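Pyruvate kinase (Pseudomonas aeruginosa, PDB 6QXL) probably catalyses the last step of glycolysis, the transfer of phosphate from phosphoenolpyruvate to ADP to give pyruvate and ATP, with magnesium and potassium as cofactors. Local coordinates at residues S2-K7 / G29-R34; F62-G67 / D187-A192; C382-G387 / R409-R414. All coordinates share one frame; numbering follows the deposited sequence.

Contact 1 (S2-K7 / G29-R34); sequences SVRRTK and GIDVAR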
loop_
_atom_site.group_PDB
_atom_site.type_symbol
_atom_site.label_atom_id
_atom_site.label_comp_id
_atom_site.label_asym_id
_atom_site.label_seq_id
_atom_site.Cartn_x
_atom_site.Cartn_y
_atom_site.Cartn_z
ATOM N N SER A 2 -29.776 4.263 -6.011
ATOM C CA SER A 2 -29.421 3.873 -7.382
ATOM C C SER A 2 -30.021 2.519 -7.742
ATOM O O SER A 2 -30.434 1.720 -6.877
ATOM C CB SER A 2 -27.914 3.789 -7.546
ATOM O OG SER A 2 -27.261 4.944 -7.091
ATOM N N VAL A 3 -30.055 2.244 -9.026
ATOM C CA VAL A 3 -30.488 0.954 -9.492
ATOM C C VAL A 3 -29.610 -0.142 -8.910
ATOM O O VAL A 3 -28.388 -0.057 -8.913
ATOM C CB VAL A 3 -30.538 0.909 -11.040
ATOM C CG1 VAL A 3 -29.343 1.552 -11.767
ATOM C CG2 VAL A 3 -30.795 -0.488 -11.604
ATOM N N ARG A 4 -30.255 -1.168 -8.369
ATOM C CA ARG A 4 -29.544 -2.299 -7.773
ATOM C C ARG A 4 -28.642 -2.952 -8.815
ATOM O O ARG A 4 -29.031 -3.129 -9.952
ATOM C CB ARG A 4 -30.527 -3.330 -7.230
ATOM C CG ARG A 4 -29.943 -4.712 -6.946
ATOM C CD ARG A 4 -30.970 -5.566 -6.222
ATOM N NE ARG A 4 -32.217 -5.679 -6.962
ATOM C CZ ARG A 4 -32.476 -6.585 -7.892
ATOM N NH1 ARG A 4 -31.589 -7.513 -8.244
ATOM N NH2 ARG A 4 -33.678 -6.587 -8.478
ATOM N N ARG A 5 -27.442 -3.316 -8.395
ATOM C CA ARG A 5 -26.464 -3.958 -9.245
ATOM C C ARG A 5 -26.340 -5.448 -9.025
ATOM O O ARG A 5 -26.088 -6.195 -9.969
ATOM C CB ARG A 5 -25.097 -3.312 -9.039
ATOM C CG ARG A 5 -25.061 -1.815 -9.378
ATOM C CD ARG A 5 -23.682 -1.225 -8.994
ATOM N NE ARG A 5 -22.587 -1.674 -9.852
ATOM C CZ ARG A 5 -22.350 -1.215 -11.076
ATOM N NH1 ARG A 5 -23.128 -0.300 -11.632
ATOM N NH2 ARG A 5 -21.322 -1.683 -11.778
ATOM N N THR A 6 -26.478 -5.900 -7.781
ATOM C CA THR A 6 -26.363 -7.324 -7.480
ATOM C C THR A 6 -27.618 -8.024 -7.964
ATOM O O THR A 6 -28.725 -7.507 -7.789
ATOM C CB THR A 6 -26.142 -7.542 -5.969
ATOM O OG1 THR A 6 -25.002 -6.772 -5.552
ATOM C CG2 THR A 6 -25.894 -9.004 -5.669
ATOM N N LYS A 7 -27.449 -9.194 -8.568
ATOM C CA LYS A 7 -28.571 -9.866 -9.215
ATOM C C LYS A 7 -29.173 -10.911 -8.300
ATOM O O LYS A 7 -28.505 -11.444 -7.431
ATOM C CB LYS A 7 -28.136 -10.477 -10.540
ATOM C CG LYS A 7 -27.523 -9.472 -11.505
ATOM C CD LYS A 7 -28.478 -8.310 -11.844
ATOM C CE LYS A 7 -27.875 -7.361 -12.880
ATOM N NZ LYS A 7 -27.599 -8.049 -14.186
ATOM N N GLY A 29 -38.400 -7.810 -9.018
ATOM C CA GLY A 29 -37.071 -7.627 -9.549
ATOM C C GLY A 29 -36.230 -8.863 -9.759
ATOM O O GLY A 29 -35.012 -8.743 -9.882
ATOM N N ILE A 30 -36.798 -10.056 -9.845
ATOM C CA ILE A 30 -35.929 -11.207 -10.054
ATOM C C ILE A 30 -35.170 -11.067 -11.368
ATOM O O ILE A 30 -35.701 -10.577 -12.349
ATOM C CB ILE A 30 -36.665 -12.557 -9.993
ATOM C CG1 ILE A 30 -37.666 -12.748 -11.120
ATOM C CG2 ILE A 30 -37.367 -12.737 -8.653
ATOM C CD1 ILE A 30 -37.842 -14.221 -11.450
ATOM N N ASP A 31 -33.919 -11.477 -11.375
ATOM C CA ASP A 31 -33.107 -11.432 -12.583
ATOM C C ASP A 31 -32.906 -12.826 -13.194
ATOM O O ASP A 31 -32.598 -12.934 -14.379
ATOM C CB ASP A 31 -31.759 -10.754 -12.282
ATOM C CG ASP A 31 -31.926 -9.395 -11.557
ATOM O OD1 ASP A 31 -32.292 -8.359 -12.205
ATOM O OD2 ASP A 31 -31.705 -9.361 -10.311
ATOM N N VAL A 32 -33.052 -13.885 -12.399
ATOM C CA VAL A 32 -32.878 -15.255 -12.895
ATOM C C VAL A 32 -33.865 -16.170 -12.174
ATOM O O VAL A 32 -34.000 -16.103 -10.954
ATOM C CB VAL A 32 -31.462 -15.787 -12.635
ATOM C CG1 VAL A 32 -31.293 -17.215 -13.147
ATOM C CG2 VAL A 32 -30.451 -14.885 -13.280
ATOM N N ALA A 33 -34.544 -17.022 -12.936
ATOM C CA ALA A 33 -35.414 -18.029 -12.376
ATOM C C ALA A 33 -34.701 -19.363 -12.462
ATOM O O ALA A 33 -34.236 -19.756 -13.543
ATOM C CB ALA A 33 -36.728 -18.082 -13.137
ATOM N N ARG A 34 -34.607 -20.055 -11.323
ATOM C CA ARG A 34 -33.940 -21.348 -11.261
ATOM C C ARG A 34 -35.000 -22.446 -11.269
ATOM O O ARG A 34 -35.963 -22.399 -10.497
ATOM C CB ARG A 34 -33.085 -21.438 -9.988
ATOM C CG ARG A 34 -32.545 -22.820 -9.639
ATOM C CD ARG A 34 -31.539 -22.687 -8.513
ATOM N NE ARG A 34 -31.093 -24.004 -8.029
ATOM C CZ ARG A 34 -31.632 -24.691 -7.022
ATOM N NH1 ARG A 34 -32.656 -24.223 -6.321
ATOM N NH2 ARG A 34 -31.124 -25.868 -6.703
#
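Arg4 and Asp31 reach toward each other tip to tip at one end of the parallel eight-stranded barrel of pyruvate kinase. Arg4 lies in the loop before the first strand, 7-11. Asp31 comes shortly after helix 19-28, on the way into the second strand, 32-36. The salt bridge runs from Arg4 NH1 to Asp31 OD2 at 2.8 Å. Its N-H...O angle is 163°. The bond uses the syn lone pair of OD2, and OD2 lies in the guanidinium plane. The guanidinium and carboxylate planes are nevertheless turned 53° apart.

The Arg4 chain starts with CG anti to the backbone N (chi1 163°) and bends at chi3. Its head is then held through both terminal nitrogens. NH1 also donates to Thr6 O at 2.9 Å, within its own segment, and this bond too lies in the guanidinium plane. NH2 donates to Gly29 O at 2.9 Å, somewhat tilted from that plane. These bonds fix the rotation of the guanidinium. Gly29 ends helix 19-28 in a Schellman motif, so Arg4 ties the N-terminal loop to the end of that helix. Helix 325-340 packs on Arg4 through Ala333, Cys336 and Gln337.

Lys7 crosses Asp31 at about a right angle. It meets the carboxylate with its aliphatic part, CD standing 3.6 Å from Asp31 CG. Its NZ goes elsewhere and binds the backbone oxygens of Phe418, Ala416 and Val421.

The Asp31 carboxylate is buried and well supplied with donors. OD1 pairs with Arg61, and OD2 also accepts from the backbone N of Ile8. These neighbours would be expected to keep it ionised. OD2 further lies 3.4 Å from Lys7 CA.

Contact 2 (F62-G67 / D187-A192); sequences FVALLG and DLDYVA
Leu66 and Tyr190 cross at about a right angle, with Leu66 CG 3.9 Å from Tyr190 CB. Leu66 CG is anti to its backbone N (chi1 180°), and CD2 reaches Ala192 CB. The Tyr190 ring leads away from Leu66 and takes Ala64 CB at its edge. Leu65 crosses Leu188 in the same way, its CB 3.8 Å from Leu188 CD2. The other methyl of Leu188, CD1, lies 3.7 Å from Gly67 CA.

These residues belong to the third and fourth strands of the TIM barrel, 64-68 and 190-193, which run parallel, and to the residues leading into the fourth. Tyr190 N donates to Leu65 O, Gly67 N to Tyr190 O and Ala192 N to Gly67 O. Between these bonds, Leu66 CA makes a CA-H...O contact with Tyr190 O.

The polar edge is at the start of the strands. Asp189 OD2 takes the place of a backbone acceptor there: Leu65 N donates to it at 3.0 Å, on its anti lone pair. OD2 also pairs with Arg53, and OD1 with Arg409. Tyr190 OH bonds to Arg414 O.

One buried carboxylate thus completes the strand pairing and meets two arginines, so its negative charge is probably well compensated.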
loop_
_atom_site.group_PDB
_atom_site.type_symbol
_atom_site.label_atom_id
_atom_site.label_comp_id
_atom_site.label_asym_id
_atom_site.label_seq_id
_atom_site.Cartn_x
_atom_site.Cartn_y
_atom_site.Cartn_z
ATOM N N PHE A 62 -35.520 -8.611 -18.524
ATOM C CA PHE A 62 -34.734 -9.672 -19.116
ATOM C C PHE A 62 -34.336 -10.605 -18.002
ATOM O O PHE A 62 -33.450 -10.299 -17.206
ATOM C CB PHE A 62 -33.535 -9.081 -19.854
ATOM C CG PHE A 62 -33.943 -8.157 -20.945
ATOM C CD1 PHE A 62 -34.212 -6.812 -20.657
ATOM C CD2 PHE A 62 -34.152 -8.628 -22.234
ATOM C CE1 PHE A 62 -34.638 -5.947 -21.645
ATOM C CE2 PHE A 62 -34.555 -7.770 -23.239
ATOM C CZ PHE A 62 -34.827 -6.445 -22.938
ATOM N N VAL A 63 -35.052 -11.726 -17.924
ATOM C CA VAL A 63 -34.851 -12.724 -16.900
ATOM C C VAL A 63 -34.269 -13.982 -17.529
ATOM O O VAL A 63 -34.850 -14.562 -18.434
ATOM C CB VAL A 63 -36.168 -13.046 -16.191
ATOM C CG1 VAL A 63 -35.972 -14.165 -15.163
ATOM C CG2 VAL A 63 -36.740 -11.771 -15.541
ATOM N N ALA A 64 -33.108 -14.408 -17.045
ATOM C CA ALA A 64 -32.519 -15.650 -17.510
ATOM C C ALA A 64 -33.212 -16.831 -16.854
ATOM O O ALA A 64 -33.858 -16.685 -15.819
ATOM C CB ALA A 64 -31.028 -15.681 -17.200
ATOM N N LEU A 65 -33.046 -17.997 -17.477
ATOM C CA LEU A 65 -33.514 -19.246 -16.943
ATOM C C LEU A 65 -32.337 -20.146 -16.689
ATOM O O LEU A 65 -31.531 -20.401 -17.579
ATOM C CB LEU A 65 -34.484 -19.942 -17.900
ATOM C CG LEU A 65 -35.767 -19.209 -18.274
ATOM C CD1 LEU A 65 -36.732 -20.195 -18.985
ATOM C CD2 LEU A 65 -36.461 -18.559 -17.087
ATOM N N LEU A 66 -32.259 -20.635 -15.457
ATOM C CA LEU A 66 -31.197 -21.513 -15.035
ATOM C C LEU A 66 -31.832 -22.850 -14.695
ATOM O O LEU A 66 -32.810 -22.895 -13.940
ATOM C CB LEU A 66 -30.489 -20.914 -13.818
ATOM C CG LEU A 66 -29.335 -21.729 -13.244
ATOM C CD1 LEU A 66 -28.296 -20.799 -12.672
ATOM C CD2 LEU A 66 -29.789 -22.684 -12.171
ATOM N N GLY A 67 -31.252 -23.918 -15.246
ATOM C CA GLY A 67 -31.703 -25.274 -14.998
ATOM C C GLY A 67 -30.683 -25.989 -14.152
ATOM O O GLY A 67 -29.509 -26.073 -14.526
ATOM N N ASP A 187 -34.206 -24.198 -24.470
ATOM C CA ASP A 187 -33.327 -23.028 -24.712
ATOM C C ASP A 187 -32.958 -22.304 -23.425
ATOM O O ASP A 187 -33.043 -21.081 -23.332
ATOM C CB ASP A 187 -33.963 -22.017 -25.696
ATOM C CG ASP A 187 -33.866 -22.458 -27.124
ATOM O OD1 ASP A 187 -33.246 -23.526 -27.454
ATOM O OD2 ASP A 187 -34.399 -21.673 -27.931
ATOM N N LEU A 188 -32.567 -23.068 -22.414
ATOM C CA LEU A 188 -32.198 -22.470 -21.145
ATOM C C LEU A 188 -30.905 -21.674 -21.290
ATOM O O LEU A 188 -30.012 -22.045 -22.050
ATOM C CB LEU A 188 -32.052 -23.544 -20.068
ATOM C CG LEU A 188 -33.314 -24.325 -19.685
ATOM C CD1 LEU A 188 -33.032 -25.190 -18.480
ATOM C CD2 LEU A 188 -34.494 -23.399 -19.409
ATOM N N ASP A 189 -30.834 -20.569 -20.563
ATOM C CA ASP A 189 -29.682 -19.680 -20.615
ATOM C C ASP A 189 -28.502 -20.200 -19.788
ATOM O O ASP A 189 -27.346 -20.018 -20.172
ATOM C CB ASP A 189 -30.113 -18.307 -20.155
ATOM C CG ASP A 189 -31.313 -17.806 -20.931
ATOM O OD1 ASP A 189 -31.197 -17.609 -22.147
ATOM O OD2 ASP A 189 -32.392 -17.679 -20.351
ATOM N N TYR A 190 -28.796 -20.848 -18.658
ATOM C CA TYR A 190 -27.766 -21.415 -17.788
ATOM C C TYR A 190 -28.156 -22.822 -17.381
ATOM O O TYR A 190 -29.327 -23.116 -17.168
ATOM C CB TYR A 190 -27.576 -20.557 -16.519
ATOM C CG TYR A 190 -26.909 -19.234 -16.759
ATOM C CD1 TYR A 190 -25.530 -19.141 -16.896
ATOM C CD2 TYR A 190 -27.655 -18.073 -16.857
ATOM C CE1 TYR A 190 -24.923 -17.922 -17.118
ATOM C CE2 TYR A 190 -27.049 -16.848 -17.078
ATOM C CZ TYR A 190 -25.694 -16.783 -17.182
ATOM O OH TYR A 190 -25.116 -15.574 -17.428
ATOM N N VAL A 191 -27.154 -23.676 -17.251
ATOM C CA VAL A 191 -27.320 -25.018 -16.711
ATOM C C VAL A 191 -26.293 -25.205 -15.604
ATOM O O VAL A 191 -25.111 -24.951 -15.801
ATOM C CB VAL A 191 -27.111 -26.078 -17.792
ATOM C CG1 VAL A 191 -27.057 -27.479 -17.199
ATOM C CG2 VAL A 191 -28.242 -25.994 -18.796
ATOM N N ALA A 192 -26.756 -25.675 -14.448
ATOM C CA ALA A 192 -25.891 -25.867 -13.287
ATOM C C ALA A 192 -25.629 -27.332 -13.045
ATOM O O ALA A 192 -26.561 -28.141 -12.991
ATOM C CB ALA A 192 -26.509 -25.244 -12.058
#

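Contact 3 (C382-G387 / R409-R414); sequences CLTESG and RETQAR. With G6P (6-O-phosphono-alpha-D-glucopyranose), chain M.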
loop_
_atom_site.group_PDB
_atom_site.type_symbol
_atom_site.label_atom_id
_atom_site.label_comp_id
_atom_site.label_asym_id
_atom_site.label_seq_id
_atom_site.Cartn_x
_atom_site.Cartn_y
_atom_site.Cartn_z
ATOM N N CYS A 382 -21.850 -0.728 -24.138
ATOM C CA CYS A 382 -21.005 -1.800 -24.621
ATOM C C CYS A 382 -21.753 -2.568 -25.705
ATOM O O CYS A 382 -22.654 -3.351 -25.414
ATOM C CB CYS A 382 -20.606 -2.699 -23.464
ATOM S SG CYS A 382 -19.575 -4.060 -24.011
ATOM N N LEU A 383 -21.384 -2.332 -26.959
ATOM C CA LEU A 383 -21.955 -3.074 -28.069
ATOM C C LEU A 383 -21.322 -4.439 -28.060
ATOM O O LEU A 383 -20.118 -4.559 -28.240
ATOM C CB LEU A 383 -21.705 -2.384 -29.406
ATOM C CG LEU A 383 -22.074 -0.920 -29.549
ATOM C CD1 LEU A 383 -22.016 -0.565 -31.043
ATOM C CD2 LEU A 383 -23.421 -0.565 -28.945
ATOM N N THR A 384 -22.134 -5.470 -27.860
ATOM C CA THR A 384 -21.617 -6.814 -27.711
ATOM C C THR A 384 -22.490 -7.819 -28.434
ATOM O O THR A 384 -23.707 -7.695 -28.470
ATOM C CB THR A 384 -21.474 -7.198 -26.211
ATOM O OG1 THR A 384 -20.992 -8.557 -26.089
ATOM C CG2 THR A 384 -22.803 -7.022 -25.465
ATOM N N GLU A 385 -21.839 -8.846 -28.951
ATOM C CA GLU A 385 -22.484 -9.916 -29.673
ATOM C C GLU A 385 -22.898 -11.019 -28.701
ATOM O O GLU A 385 -24.068 -11.398 -28.665
ATOM C CB GLU A 385 -21.565 -10.440 -30.783
ATOM C CG GLU A 385 -22.214 -11.044 -32.006
ATOM C CD GLU A 385 -23.023 -10.033 -32.883
ATOM O OE1 GLU A 385 -23.158 -8.836 -32.568
ATOM O OE2 GLU A 385 -23.593 -10.446 -33.907
ATOM N N SER A 386 -21.949 -11.508 -27.911
ATOM C CA SER A 386 -22.165 -12.638 -27.023
ATOM C C SER A 386 -22.208 -12.296 -25.543
ATOM O O SER A 386 -22.432 -13.177 -24.720
ATOM C CB SER A 386 -21.078 -13.684 -27.250
ATOM O OG SER A 386 -19.861 -13.296 -26.630
ATOM N N GLY A 387 -21.970 -11.039 -25.195
ATOM C CA GLY A 387 -21.895 -10.616 -23.786
ATOM C C GLY A 387 -20.521 -10.750 -23.133
ATOM O O GLY A 387 -20.370 -10.402 -21.974
ATOM N N ARG A 409 -31.208 -12.592 -28.440
ATOM C CA ARG A 409 -31.946 -12.904 -27.221
ATOM C C ARG A 409 -31.089 -13.697 -26.242
ATOM O O ARG A 409 -31.129 -13.443 -25.049
ATOM C CB ARG A 409 -33.235 -13.647 -27.529
ATOM C CG ARG A 409 -34.171 -13.929 -26.335
ATOM C CD ARG A 409 -34.762 -15.337 -26.304
ATOM N NE ARG A 409 -33.826 -16.469 -26.499
ATOM C CZ ARG A 409 -33.231 -17.191 -25.550
ATOM N NH1 ARG A 409 -33.423 -16.921 -24.242
ATOM N NH2 ARG A 409 -32.427 -18.207 -25.975
ATOM N N GLU A 410 -30.315 -14.633 -26.767
ATOM C CA GLU A 410 -29.358 -15.423 -25.982
ATOM C C GLU A 410 -28.497 -14.495 -25.100
ATOM O O GLU A 410 -28.361 -14.724 -23.900
ATOM C CB GLU A 410 -28.483 -16.227 -26.946
ATOM C CG GLU A 410 -27.617 -17.301 -26.412
ATOM C CD GLU A 410 -26.673 -17.896 -27.497
ATOM O OE1 GLU A 410 -26.877 -17.688 -28.719
ATOM O OE2 GLU A 410 -25.691 -18.585 -27.086
ATOM N N THR A 411 -27.989 -13.429 -25.696
ATOM C CA THR A 411 -27.133 -12.489 -24.996
ATOM C C THR A 411 -27.939 -11.598 -24.073
ATOM O O THR A 411 -27.528 -11.343 -22.944
ATOM C CB THR A 411 -26.322 -11.649 -26.016
ATOM O OG1 THR A 411 -25.533 -12.544 -26.813
ATOM C CG2 THR A 411 -25.435 -10.642 -25.345
ATOM N N GLN A 412 -29.086 -11.122 -24.547
ATOM C CA GLN A 412 -29.934 -10.243 -23.724
ATOM C C GLN A 412 -30.296 -10.890 -22.381
ATOM O O GLN A 412 -30.418 -10.204 -21.378
ATOM C CB GLN A 412 -31.213 -9.879 -24.480
ATOM C CG GLN A 412 -30.997 -8.884 -25.617
ATOM C CD GLN A 412 -32.113 -8.893 -26.651
ATOM O OE1 GLN A 412 -33.113 -9.614 -26.510
ATOM N NE2 GLN A 412 -31.924 -8.145 -27.703
ATOM N N ALA A 413 -30.466 -12.219 -22.374
ATOM C CA ALA A 413 -30.781 -12.944 -21.149
ATOM C C ALA A 413 -29.540 -13.269 -20.333
ATOM O O ALA A 413 -29.539 -13.129 -19.114
ATOM C CB ALA A 413 -31.533 -14.221 -21.471
ATOM N N ARG A 414 -28.497 -13.724 -21.005
ATOM C CA ARG A 414 -27.257 -14.103 -20.347
ATOM C C ARG A 414 -26.789 -13.053 -19.344
ATOM O O ARG A 414 -26.534 -13.339 -18.175
ATOM C CB ARG A 414 -26.176 -14.312 -21.394
ATOM C CG ARG A 414 -25.136 -15.284 -20.942
ATOM C CD ARG A 414 -23.933 -15.216 -21.831
ATOM N NE ARG A 414 -24.039 -15.416 -23.260
ATOM C CZ ARG A 414 -24.360 -16.538 -23.872
ATOM N NH1 ARG A 414 -24.745 -17.618 -23.199
ATOM N NH2 ARG A 414 -24.371 -16.562 -25.197
HETATM C C1 G6P M . -19.330 -5.359 -31.080
HETATM C C2 G6P M . -19.573 -5.697 -32.537
HETATM C C3 G6P M . -18.255 -6.325 -32.972
HETATM C C4 G6P M . -17.522 -7.095 -31.890
HETATM C C5 G6P M . -18.621 -7.634 -30.988
HETATM C C6 G6P M . -18.048 -8.632 -29.998
HETATM O O1 G6P M . -20.372 -4.438 -30.794
HETATM O O2 G6P M . -20.744 -6.529 -32.746
HETATM O O3 G6P M . -17.491 -5.177 -33.238
HETATM O O4 G6P M . -16.623 -8.087 -32.453
HETATM O O5 G6P M . -19.291 -6.569 -30.317
HETATM O O6 G6P M . -18.730 -8.696 -28.758
HETATM P P G6P M . -18.323 -9.843 -27.650
HETATM O O1P G6P M . -19.214 -11.036 -27.898
HETATM O O2P G6P M . -18.717 -8.866 -26.566
HETATM O O3P G6P M . -16.889 -10.418 -27.777
#
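Ser386 grips phosphate oxygen O1P of glucose 6-phosphate twice. Its backbone N donates to O1P at 2.8 Å, and its OG is bonded to O1P at 2.7 Å. Ser386 OG lies between the backbone N and the carbonyl carbon (chi1 77°), and so reaches the same oxygen as its own N-H. Next to it, Glu385 N donates to the ester oxygen O6 at 3.1 Å in a nearly straight bond, 171°. Thr384 OG1 also lies next to O2P, but modelled too close for the bond to be trusted. The same OG1 accepts from Gly387 N at 2.8 Å in an ST motif, which closes the turn next to the phosphate.

This turn follows strand 377-383 in the alpha/beta domain. It leads through Gly387, the N-cap, into helix 388-394. The sugar phosphate therefore sits at the N-terminal end of that helix, where the helix dipole would be expected to help hold its charge. Thr389 OG1 and backbone groups of Ser463, Ala466, Gly468 and Gly469 also hydrogen-bond to G6P. This pocket is consistent with the allosteric regulator site of the enzyme.

Helix 409-414 approaches the turn through two side chains that bind its carbonyls. Thr411 OG1 donates to Glu385 O at 2.6 Å. Its other branch, CG2, lies anti to the backbone N (chi1 of OG1 -59°) and packs 3.5 Å from Gly387 N. Arg414 bends at chi3 and donates from NE to Ser386 O at 3.1 Å.

The Arg414 head is steadied within its own helix. NH2 forms a salt bridge with Glu410 OE2, which lies in the guanidinium plane, while NH2 itself stands above the carboxylate plane. Trp217 of the barrel domain adds a cation-pi contact to Arg414.

In the fold
From the N terminus, contact 1 closes a short loop through helix 19-28 and brings the entrance of the first barrel strand to that of the second. Contact 2 then closes a much longer loop, 120 residues across, which contains every strand of the mixed sheet that begins with 74-75, and joins the third strand to the fourth. Contact 3 closes a short loop in the alpha/beta domain. The three follow in series; none nests or crosses. Contacts 1 and 2 share the barrel sheet, where Ala33 pairs with Ala64 and Leu66. Contacts 2 and 3 meet across the domain boundary, where helix 409-414 touches the barrel. Contacts 1 and 3 do not touch.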